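Local coordinates for probable benzoylformate decarboxylase (Rhodococcus jostii, PDB 7ORX), which binds thiamine diphosphate together with a metal ion and belongs to the thiamine diphosphate-dependent enzyme family, with three alpha/beta domains in each chain, at residues C[101-106]-C[161-166]; C[205-210]-C[231-236]; C[458-463]-C[478-483]. All coordinates share one frame; numbering follows the deposited sequence.

Contact 1: C[101-106]-C[161-166]; sequences QQVRST and VPYDDW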
loop_
_atom_site.group_PDB
_atom_site.type_symbol
_atom_site.label_atom_id
_atom_site.label_comp_id
_atom_site.label_asym_id
_atom_site.label_seq_id
_atom_site.Cartn_x
_atom_site.Cartn_y
_atom_site.Cartn_z
ATOM N N GLN C 101 -15.354 3.473 -12.572
ATOM C CA GLN C 101 -15.687 3.049 -11.196
ATOM C C GLN C 101 -17.197 3.162 -11.037
ATOM O O GLN C 101 -17.835 3.885 -11.796
ATOM C CB GLN C 101 -14.879 3.882 -10.210
ATOM C CG GLN C 101 -15.339 3.788 -8.778
ATOM C CD GLN C 101 -14.996 2.439 -8.182
ATOM O OE1 GLN C 101 -15.664 1.431 -8.465
ATOM N NE2 GLN C 101 -13.969 2.430 -7.334
ATOM N N GLN C 102 -17.735 2.433 -10.082
ATOM C CA GLN C 102 -19.186 2.355 -9.791
ATOM C C GLN C 102 -19.650 3.727 -9.269
ATOM O O GLN C 102 -18.814 4.597 -8.998
ATOM C CB GLN C 102 -19.293 1.139 -8.871
ATOM C CG GLN C 102 -20.681 0.697 -8.473
ATOM C CD GLN C 102 -21.574 0.321 -9.621
ATOM O OE1 GLN C 102 -22.464 1.075 -9.995
ATOM N NE2 GLN C 102 -21.393 -0.869 -10.131
ATOM N N VAL C 103 -20.944 3.975 -9.229
ATOM C CA VAL C 103 -21.484 5.280 -8.758
ATOM C C VAL C 103 -20.855 5.605 -7.397
ATOM O O VAL C 103 -20.780 4.737 -6.552
ATOM C CB VAL C 103 -23.023 5.256 -8.718
ATOM C CG1 VAL C 103 -23.629 6.331 -7.855
ATOM C CG2 VAL C 103 -23.592 5.353 -10.118
ATOM N N ARG C 104 -20.460 6.851 -7.198
ATOM C CA ARG C 104 -19.616 7.330 -6.073
ATOM C C ARG C 104 -20.273 6.984 -4.725
ATOM O O ARG C 104 -19.568 6.452 -3.866
ATOM C CB ARG C 104 -19.373 8.823 -6.301
ATOM C CG ARG C 104 -18.311 9.392 -5.392
ATOM C CD ARG C 104 -18.030 10.837 -5.745
ATOM N NE ARG C 104 -16.978 10.934 -6.740
ATOM C CZ ARG C 104 -15.660 10.898 -6.488
ATOM N NH1 ARG C 104 -15.211 10.780 -5.250
ATOM N NH2 ARG C 104 -14.782 10.962 -7.484
ATOM N N SER C 105 -21.582 7.201 -4.556
ATOM C CA SER C 105 -22.302 6.890 -3.284
ATOM C C SER C 105 -22.309 5.379 -2.953
ATOM O O SER C 105 -22.466 5.059 -1.767
ATOM C CB SER C 105 -23.701 7.485 -3.232
ATOM O OG SER C 105 -24.408 7.331 -4.450
ATOM N N THR C 106 -22.095 4.466 -3.911
ATOM C CA THR C 106 -22.303 3.000 -3.721
ATOM C C THR C 106 -20.984 2.209 -3.536
ATOM O O THR C 106 -21.064 0.991 -3.205
ATOM C CB THR C 106 -23.111 2.384 -4.884
ATOM O OG1 THR C 106 -22.348 2.353 -6.102
ATOM C CG2 THR C 106 -24.440 3.092 -5.089
ATOM N N VAL C 161 -12.273 6.792 -12.203
ATOM C CA VAL C 161 -13.331 7.848 -12.174
ATOM C C VAL C 161 -14.703 7.178 -12.041
ATOM O O VAL C 161 -15.089 6.366 -12.898
ATOM C CB VAL C 161 -13.270 8.748 -13.419
ATOM C CG1 VAL C 161 -14.338 9.813 -13.329
ATOM C CG2 VAL C 161 -11.877 9.304 -13.650
ATOM N N PRO C 162 -15.455 7.470 -10.948
ATOM C CA PRO C 162 -16.830 7.014 -10.794
ATOM C C PRO C 162 -17.680 7.550 -11.947
ATOM O O PRO C 162 -17.513 8.706 -12.345
ATOM C CB PRO C 162 -17.280 7.599 -9.452
ATOM C CG PRO C 162 -16.012 7.844 -8.682
ATOM C CD PRO C 162 -14.977 8.147 -9.737
ATOM N N TYR C 163 -18.561 6.719 -12.485
ATOM C CA TYR C 163 -19.135 7.005 -13.817
ATOM C C TYR C 163 -20.066 8.217 -13.707
ATOM O O TYR C 163 -20.179 8.985 -14.670
ATOM C CB TYR C 163 -19.700 5.720 -14.418
ATOM C CG TYR C 163 -21.050 5.233 -13.973
ATOM C CD1 TYR C 163 -22.215 5.935 -14.216
ATOM C CD2 TYR C 163 -21.166 3.964 -13.430
ATOM C CE1 TYR C 163 -23.450 5.413 -13.864
ATOM C CE2 TYR C 163 -22.389 3.421 -13.085
ATOM C CZ TYR C 163 -23.538 4.147 -13.290
ATOM O OH TYR C 163 -24.697 3.539 -12.893
ATOM N N ASP C 164 -20.655 8.438 -12.537
ATOM C CA ASP C 164 -21.584 9.564 -12.299
ATOM C C ASP C 164 -20.813 10.896 -12.292
ATOM O O ASP C 164 -21.466 11.954 -12.342
ATOM C CB ASP C 164 -22.437 9.329 -11.046
ATOM C CG ASP C 164 -21.690 9.196 -9.722
ATOM O OD1 ASP C 164 -20.651 8.465 -9.697
ATOM O OD2 ASP C 164 -22.185 9.801 -8.679
ATOM N N ASP C 165 -19.485 10.882 -12.268
ATOM C CA ASP C 165 -18.693 12.141 -12.190
ATOM C C ASP C 165 -18.738 12.865 -13.534
ATOM O O ASP C 165 -18.638 14.090 -13.524
ATOM C CB ASP C 165 -17.234 11.890 -11.817
ATOM C CG ASP C 165 -17.017 11.575 -10.343
ATOM O OD1 ASP C 165 -18.027 11.652 -9.551
ATOM O OD2 ASP C 165 -15.826 11.278 -9.974
ATOM N N TRP C 166 -18.893 12.132 -14.639
ATOM C CA TRP C 166 -18.743 12.700 -16.002
ATOM C C TRP C 166 -19.845 13.737 -16.272
ATOM O O TRP C 166 -19.611 14.687 -16.986
ATOM C CB TRP C 166 -18.747 11.569 -17.019
ATOM C CG TRP C 166 -17.559 10.679 -16.878
ATOM C CD1 TRP C 166 -17.545 9.354 -16.548
ATOM C CD2 TRP C 166 -16.194 11.066 -17.058
ATOM N NE1 TRP C 166 -16.259 8.889 -16.510
ATOM C CE2 TRP C 166 -15.407 9.910 -16.830
ATOM C CE3 TRP C 166 -15.574 12.258 -17.425
ATOM C CZ2 TRP C 166 -14.019 9.933 -16.911
ATOM C CZ3 TRP C 166 -14.202 12.273 -17.540
ATOM C CH2 TRP C 166 -13.436 11.122 -17.281
#

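Contact 2: C[205-210]-C[231-236]; sequences NPVLVL and RAPVWI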
loop_
_atom_site.group_PDB
_atom_site.type_symbol
_atom_site.label_atom_id
_atom_site.label_comp_id
_atom_site.label_asym_id
_atom_site.label_seq_id
_atom_site.Cartn_x
_atom_site.Cartn_y
_atom_site.Cartn_z
ATOM N N ASN C 205 41.319 3.637 -24.337
ATOM C CA ASN C 205 40.508 2.610 -25.034
ATOM C C ASN C 205 39.081 2.564 -24.474
ATOM O O ASN C 205 38.718 1.599 -23.799
ATOM C CB ASN C 205 41.240 1.268 -24.970
ATOM C CG ASN C 205 40.413 0.110 -25.492
ATOM O OD1 ASN C 205 39.609 0.282 -26.405
ATOM N ND2 ASN C 205 40.558 -1.061 -24.880
ATOM N N PRO C 206 38.206 3.561 -24.783
ATOM C CA PRO C 206 36.860 3.642 -24.221
ATOM C C PRO C 206 35.840 2.819 -25.005
ATOM O O PRO C 206 36.106 2.514 -26.147
ATOM C CB PRO C 206 36.511 5.116 -24.428
ATOM C CG PRO C 206 37.142 5.445 -25.736
ATOM C CD PRO C 206 38.435 4.662 -25.721
ATOM N N VAL C 207 34.702 2.500 -24.397
ATOM C CA VAL C 207 33.593 1.737 -25.038
ATOM C C VAL C 207 32.275 2.419 -24.662
ATOM O O VAL C 207 32.163 2.878 -23.499
ATOM C CB VAL C 207 33.607 0.260 -24.610
ATOM C CG1 VAL C 207 33.464 0.044 -23.109
ATOM C CG2 VAL C 207 32.552 -0.531 -25.353
ATOM N N LEU C 208 31.363 2.556 -25.631
ATOM C CA LEU C 208 29.998 3.061 -25.415
ATOM C C LEU C 208 29.085 1.867 -25.218
ATOM O O LEU C 208 29.100 0.975 -26.071
ATOM C CB LEU C 208 29.529 3.825 -26.651
ATOM C CG LEU C 208 30.331 5.058 -27.044
ATOM C CD1 LEU C 208 29.386 6.067 -27.685
ATOM C CD2 LEU C 208 31.043 5.685 -25.852
ATOM N N VAL C 209 28.280 1.875 -24.167
ATOM C CA VAL C 209 27.206 0.871 -23.980
ATOM C C VAL C 209 25.907 1.650 -24.025
ATOM O O VAL C 209 25.874 2.638 -23.343
ATOM C CB VAL C 209 27.401 0.142 -22.658
ATOM C CG1 VAL C 209 26.287 -0.855 -22.393
ATOM C CG2 VAL C 209 28.760 -0.521 -22.621
ATOM N N LEU C 210 24.972 1.303 -24.902
ATOM C CA LEU C 210 23.813 2.161 -25.221
ATOM C C LEU C 210 22.529 1.438 -24.855
ATOM O O LEU C 210 22.408 0.233 -25.099
ATOM C CB LEU C 210 23.828 2.550 -26.700
ATOM C CG LEU C 210 25.017 3.421 -27.106
ATOM C CD1 LEU C 210 24.975 3.848 -28.568
ATOM C CD2 LEU C 210 25.127 4.641 -26.256
ATOM N N ARG C 231 36.400 6.747 -32.174
ATOM C CA ARG C 231 36.743 5.460 -32.803
ATOM C C ARG C 231 36.453 4.335 -31.807
ATOM O O ARG C 231 37.298 3.406 -31.670
ATOM C CB ARG C 231 38.198 5.492 -33.285
ATOM C CG ARG C 231 38.406 6.500 -34.403
ATOM C CD ARG C 231 38.710 7.914 -33.887
ATOM N NE ARG C 231 39.380 8.699 -34.913
ATOM C CZ ARG C 231 38.812 9.556 -35.743
ATOM N NH1 ARG C 231 37.526 9.864 -35.647
ATOM N NH2 ARG C 231 39.565 10.139 -36.650
ATOM N N ALA C 232 35.294 4.406 -31.165
ATOM C CA ALA C 232 34.947 3.546 -30.019
ATOM C C ALA C 232 34.028 2.438 -30.487
ATOM O O ALA C 232 33.116 2.672 -31.268
ATOM C CB ALA C 232 34.266 4.349 -28.963
ATOM N N PRO C 233 34.255 1.193 -30.026
ATOM C CA PRO C 233 33.257 0.158 -30.154
ATOM C C PRO C 233 31.995 0.500 -29.366
ATOM O O PRO C 233 32.090 1.189 -28.362
ATOM C CB PRO C 233 33.939 -1.089 -29.596
ATOM C CG PRO C 233 35.092 -0.615 -28.817
ATOM C CD PRO C 233 35.484 0.708 -29.412
ATOM N N VAL C 234 30.852 0.040 -29.870
ATOM C CA VAL C 234 29.503 0.277 -29.300
ATOM C C VAL C 234 28.838 -1.068 -29.057
ATOM O O VAL C 234 28.685 -1.793 -29.993
ATOM C CB VAL C 234 28.656 1.146 -30.229
ATOM C CG1 VAL C 234 27.217 1.240 -29.749
ATOM C CG2 VAL C 234 29.255 2.535 -30.380
ATOM N N TRP C 235 28.476 -1.355 -27.827
ATOM C CA TRP C 235 27.621 -2.485 -27.432
ATOM C C TRP C 235 26.262 -1.953 -27.026
ATOM O O TRP C 235 26.192 -0.809 -26.521
ATOM C CB TRP C 235 28.222 -3.206 -26.242
ATOM C CG TRP C 235 29.532 -3.835 -26.523
ATOM C CD1 TRP C 235 30.762 -3.262 -26.554
ATOM C CD2 TRP C 235 29.714 -5.229 -26.796
ATOM N NE1 TRP C 235 31.710 -4.218 -26.843
ATOM C CE2 TRP C 235 31.090 -5.425 -26.992
ATOM C CE3 TRP C 235 28.830 -6.313 -26.921
ATOM C CZ2 TRP C 235 31.596 -6.674 -27.296
ATOM C CZ3 TRP C 235 29.332 -7.540 -27.257
ATOM C CH2 TRP C 235 30.700 -7.714 -27.445
ATOM N N ILE C 236 25.244 -2.779 -27.156
ATOM C CA ILE C 236 23.911 -2.452 -26.591
ATOM C C ILE C 236 23.854 -3.021 -25.167
ATOM O O ILE C 236 24.260 -4.180 -24.981
ATOM C CB ILE C 236 22.828 -3.010 -27.525
ATOM C CG1 ILE C 236 22.847 -2.264 -28.856
ATOM C CG2 ILE C 236 21.450 -2.967 -26.882
ATOM C CD1 ILE C 236 21.869 -2.846 -29.878
#

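Contact 3: C[458-463]-C[478-483]; sequences NGTYGA and GLDVPG. With NA (sodium ion), chain J; TPP (thiamine diphosphate), chain I.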
loop_
_atom_site.group_PDB
_atom_site.type_symbol
_atom_site.label_atom_id
_atom_site.label_comp_id
_atom_site.label_asym_id
_atom_site.label_seq_id
_atom_site.Cartn_x
_atom_site.Cartn_y
_atom_site.Cartn_z
ATOM N N ASN C 458 8.373 -23.519 -32.618
ATOM C CA ASN C 458 9.284 -24.651 -32.343
ATOM C C ASN C 458 8.617 -25.658 -31.386
ATOM O O ASN C 458 9.304 -26.572 -30.921
ATOM C CB ASN C 458 10.692 -24.172 -31.978
ATOM C CG ASN C 458 10.816 -23.279 -30.781
ATOM O OD1 ASN C 458 9.868 -23.112 -30.032
ATOM N ND2 ASN C 458 11.999 -22.704 -30.625
ATOM N N GLY C 459 7.304 -25.573 -31.182
ATOM C CA GLY C 459 6.507 -26.554 -30.415
ATOM C C GLY C 459 6.763 -26.509 -28.912
ATOM O O GLY C 459 6.211 -27.367 -28.213
ATOM N N THR C 460 7.536 -25.530 -28.427
ATOM C CA THR C 460 8.137 -25.509 -27.070
ATOM C C THR C 460 8.299 -24.062 -26.546
ATOM O O THR C 460 8.284 -23.071 -27.347
ATOM C CB THR C 460 9.460 -26.283 -27.105
ATOM O OG1 THR C 460 9.857 -26.650 -25.784
ATOM C CG2 THR C 460 10.580 -25.506 -27.754
ATOM N N TYR C 461 8.454 -23.951 -25.226
ATOM C CA TYR C 461 9.035 -22.779 -24.524
ATOM C C TYR C 461 10.558 -22.929 -24.553
ATOM O O TYR C 461 11.144 -23.462 -23.608
ATOM C CB TYR C 461 8.489 -22.685 -23.094
ATOM C CG TYR C 461 7.020 -22.359 -22.951
ATOM C CD1 TYR C 461 6.362 -21.511 -23.825
ATOM C CD2 TYR C 461 6.302 -22.853 -21.879
ATOM C CE1 TYR C 461 5.030 -21.183 -23.649
ATOM C CE2 TYR C 461 4.966 -22.530 -21.687
ATOM C CZ TYR C 461 4.324 -21.684 -22.573
ATOM O OH TYR C 461 3.013 -21.327 -22.390
ATOM N N GLY C 462 11.173 -22.514 -25.652
ATOM C CA GLY C 462 12.597 -22.775 -25.946
ATOM C C GLY C 462 13.536 -22.171 -24.916
ATOM O O GLY C 462 14.426 -22.903 -24.453
ATOM N N ALA C 463 13.363 -20.889 -24.555
ATOM C CA ALA C 463 14.276 -20.163 -23.635
ATOM C C ALA C 463 14.222 -20.793 -22.237
ATOM O O ALA C 463 15.230 -20.671 -21.530
ATOM C CB ALA C 463 13.940 -18.685 -23.592
ATOM N N GLY C 478 5.620 -28.679 -18.202
ATOM C CA GLY C 478 5.079 -27.504 -18.929
ATOM C C GLY C 478 6.114 -26.759 -19.764
ATOM O O GLY C 478 5.917 -25.566 -19.970
ATOM N N LEU C 479 7.143 -27.442 -20.290
ATOM C CA LEU C 479 8.136 -26.824 -21.204
ATOM C C LEU C 479 7.607 -26.842 -22.641
ATOM O O LEU C 479 8.088 -26.026 -23.448
ATOM C CB LEU C 479 9.474 -27.552 -21.077
ATOM C CG LEU C 479 10.214 -27.369 -19.754
ATOM C CD1 LEU C 479 11.532 -28.151 -19.751
ATOM C CD2 LEU C 479 10.453 -25.878 -19.422
ATOM N N ASP C 480 6.630 -27.708 -22.942
ATOM C CA ASP C 480 6.186 -28.002 -24.333
ATOM C C ASP C 480 4.775 -27.469 -24.590
ATOM O O ASP C 480 3.894 -27.731 -23.761
ATOM C CB ASP C 480 6.245 -29.496 -24.623
ATOM C CG ASP C 480 7.663 -30.024 -24.708
ATOM O OD1 ASP C 480 8.576 -29.236 -25.040
ATOM O OD2 ASP C 480 7.839 -31.247 -24.467
ATOM N N VAL C 481 4.578 -26.788 -25.726
ATOM C CA VAL C 481 3.249 -26.267 -26.154
ATOM C C VAL C 481 2.912 -26.839 -27.535
ATOM O O VAL C 481 2.746 -26.099 -28.510
ATOM C CB VAL C 481 3.200 -24.719 -26.055
ATOM C CG1 VAL C 481 3.440 -24.265 -24.617
ATOM C CG2 VAL C 481 4.174 -24.016 -26.995
ATOM N N PRO C 482 2.773 -28.191 -27.644
ATOM C CA PRO C 482 2.368 -28.850 -28.899
ATOM C C PRO C 482 0.856 -28.728 -29.149
ATOM O O PRO C 482 0.145 -28.517 -28.207
ATOM C CB PRO C 482 2.773 -30.319 -28.661
ATOM C CG PRO C 482 2.547 -30.518 -27.173
ATOM C CD PRO C 482 2.983 -29.189 -26.566
ATOM N N GLY C 483 0.413 -28.857 -30.393
ATOM C CA GLY C 483 -1.010 -29.008 -30.765
ATOM C C GLY C 483 -1.730 -27.672 -30.882
ATOM O O GLY C 483 -2.932 -27.649 -30.534
HETATM NA NA NA J . 8.723 -21.789 -28.844
HETATM N "N1'" TPP I . 4.733 -15.738 -18.323
HETATM C "C2'" TPP I . 4.884 -14.464 -18.705
HETATM C CM2 TPP I . 3.682 -13.577 -18.689
HETATM N "N3'" TPP I . 6.037 -13.920 -19.093
HETATM C "C4'" TPP I . 7.125 -14.707 -19.092
HETATM N "N4'" TPP I . 8.271 -14.129 -19.479
HETATM C "C5'" TPP I . 7.067 -16.071 -18.719
HETATM C "C6'" TPP I . 5.820 -16.520 -18.326
HETATM C "C7'" TPP I . 8.277 -16.992 -18.734
HETATM N N3 TPP I . 8.788 -17.288 -20.095
HETATM C C2 TPP I . 9.946 -16.792 -20.540
HETATM S S1 TPP I . 10.359 -17.348 -22.109
HETATM C C5 TPP I . 8.897 -18.287 -22.134
HETATM C C4 TPP I . 8.130 -18.089 -21.031
HETATM C CM4 TPP I . 6.770 -18.676 -20.789
HETATM C C6 TPP I . 8.617 -19.237 -23.266
HETATM C C7 TPP I . 7.982 -18.582 -24.458
HETATM O O7 TPP I . 8.818 -18.889 -25.589
HETATM P PA TPP I . 8.276 -18.748 -27.085
HETATM O O1A TPP I . 7.426 -17.565 -27.416
HETATM O O2A TPP I . 7.670 -20.081 -27.367
HETATM O O3A TPP I . 9.716 -18.573 -27.768
HETATM P PB TPP I . 10.998 -19.578 -27.739
HETATM O O1B TPP I . 12.096 -18.955 -28.585
HETATM O O2B TPP I . 11.395 -19.760 -26.289
HETATM O O3B TPP I . 10.463 -20.857 -28.345
HETATM O O HOH W 1 9.175 -20.444 -30.738
#

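Contact 1: C[101-106]-C[161-166]
R104 reaches over P162 to D165 at the point where neighbouring strands 95-101 and 157-162 leave the parallel sheet of the N-terminal thiamine diphosphate binding domain. R104 grips D165 side-on: NE meets OD1 at 3.1 Å and NH2 meets OD2 at 2.7 Å, each on a syn lone pair. The guanidinium and carboxylate planes lie only 12° apart, as expected of a two-pronged salt bridge. The arginine chain is extended up to its bend at chi3 (-90°), which turns the guanidinium so that one face rests on CG of P162, 3.6 Å from NH2. A second acceptor for NH2 is the carbonyl of P132.

Q101 forms a parallel bridge with P162. Its N donates to V161 O at 2.9 Å, while its O receives a weak bond from Y163 N. The Q101 side chain lies on the same sheet face as P162, with the two CG atoms 4.1 Å apart; its amide then leads off, OE1 accepting from Q102 N and NE2 reaching E131 and the carbonyl of N115. Beyond this bridge the loops meet through side chains and one side-chain-to-backbone bond. D164 OD1 takes the backbone N of R104 at 3.0 Å, and CG2 of V103 sits over one face of the Y163 ring, 3.8 Å from its centroid and 27° off the normal.

Contact 2: C[205-210]-C[231-236]
V207 and W235 meet at a ring edge: CG2 of V207 lies near the indole plane, 3.5 Å from CD1 of W235, so the methyl abuts the five-membered ring and does not stack on it. W235 CG is anti to the carbonyl carbon (chi1 -64°), which helps bring the ring edge to this methyl. The same V207 methyl is 3.5 Å from P233 O.

V234 works differently, with its two methyls divided between two leucines. CG1, anti to the backbone N (chi1 172°), lies 3.6 Å from CD1 of L210, while CG2 faces CB of L208 at 4.0 Å. These three side chains share one sheet face, and V209 and W235 lie on the other.

The backbones fix this pairing. Strands 206-210 and 234-236 run parallel at 4.6 Å, their directions 25° apart, joined by L208 N to P233 O (3.1 Å), W235 N to L208 O (3.0 Å) and L210 N to W235 O (2.9 Å). They form a beta-alpha-beta crossover of the Rossmann-like central domain, and its helix 220-230 ends in a Schellman motif at R231. That helix packs on the face of L208, L210 and V234 through A223, L226 and A227; strand 272-276 flanks 206-210 on one side of the pair, and strand 252-255 flanks 234-236 on the other.

Contact 3: C[458-463]-C[478-483]
The Y461 ring lies between V481 and thiamine diphosphate. CG1 of V481 stands 3.4 Å above one face, offset toward the rim, whereas the cofactor methyl CM4 is 4.0 Å above the opposite face, over its centre. At the edge, near the ring plane, G478 O approaches CD2 to 3.3 Å. The loop follows the end of the family's thiamine diphosphate motif, which runs from the Gly-Asp-Gly around D431 to the paired asparagines N457 and N458. The sodium ion is bound by N458, the carbonyl O of T460, D431, a water and both phosphates of the cofactor. At the start of the following helix, A463 N donates to O2B of the terminal phosphate at 2.9 Å.

Segment 478-483 runs roughly antiparallel to this loop and holds it by the backbone: V481 N bonds to G459 O, and Y461 N to L479 O at 2.8 Å. Y461 OH reaches N26 of the second subunit, which ties the ring to the subunit interface. The T460 hydroxyl is anti to its own backbone N (chi1 -162°). There it accepts from R465 NE, while NH2 of the same arginine makes a salt bridge with D480 OD1, and OG1 lies 3.0 Å from both L479 O and D480 OD1.

The contacts follow one another along the chain, each at a different one of its three parallel-sheet domains, and none touches another. Contact 3 alone binds cofactor and metal. Contact 1 lies about 45 Å from it, centre to centre, with nearest atoms about 32 Å apart; the Q102 side chain is nevertheless about 10 Å from a thiamine diphosphate, a different copy from the one in contact 3. Both contacts also touch the second subunit, consistent with cofactor sites formed between subunits, as in this family. Contact 2 has no other chain against it and lies across the chain's centre from contact 1, about 54 Å away between centres; its nearest atoms are about 18 Å from those of contact 3.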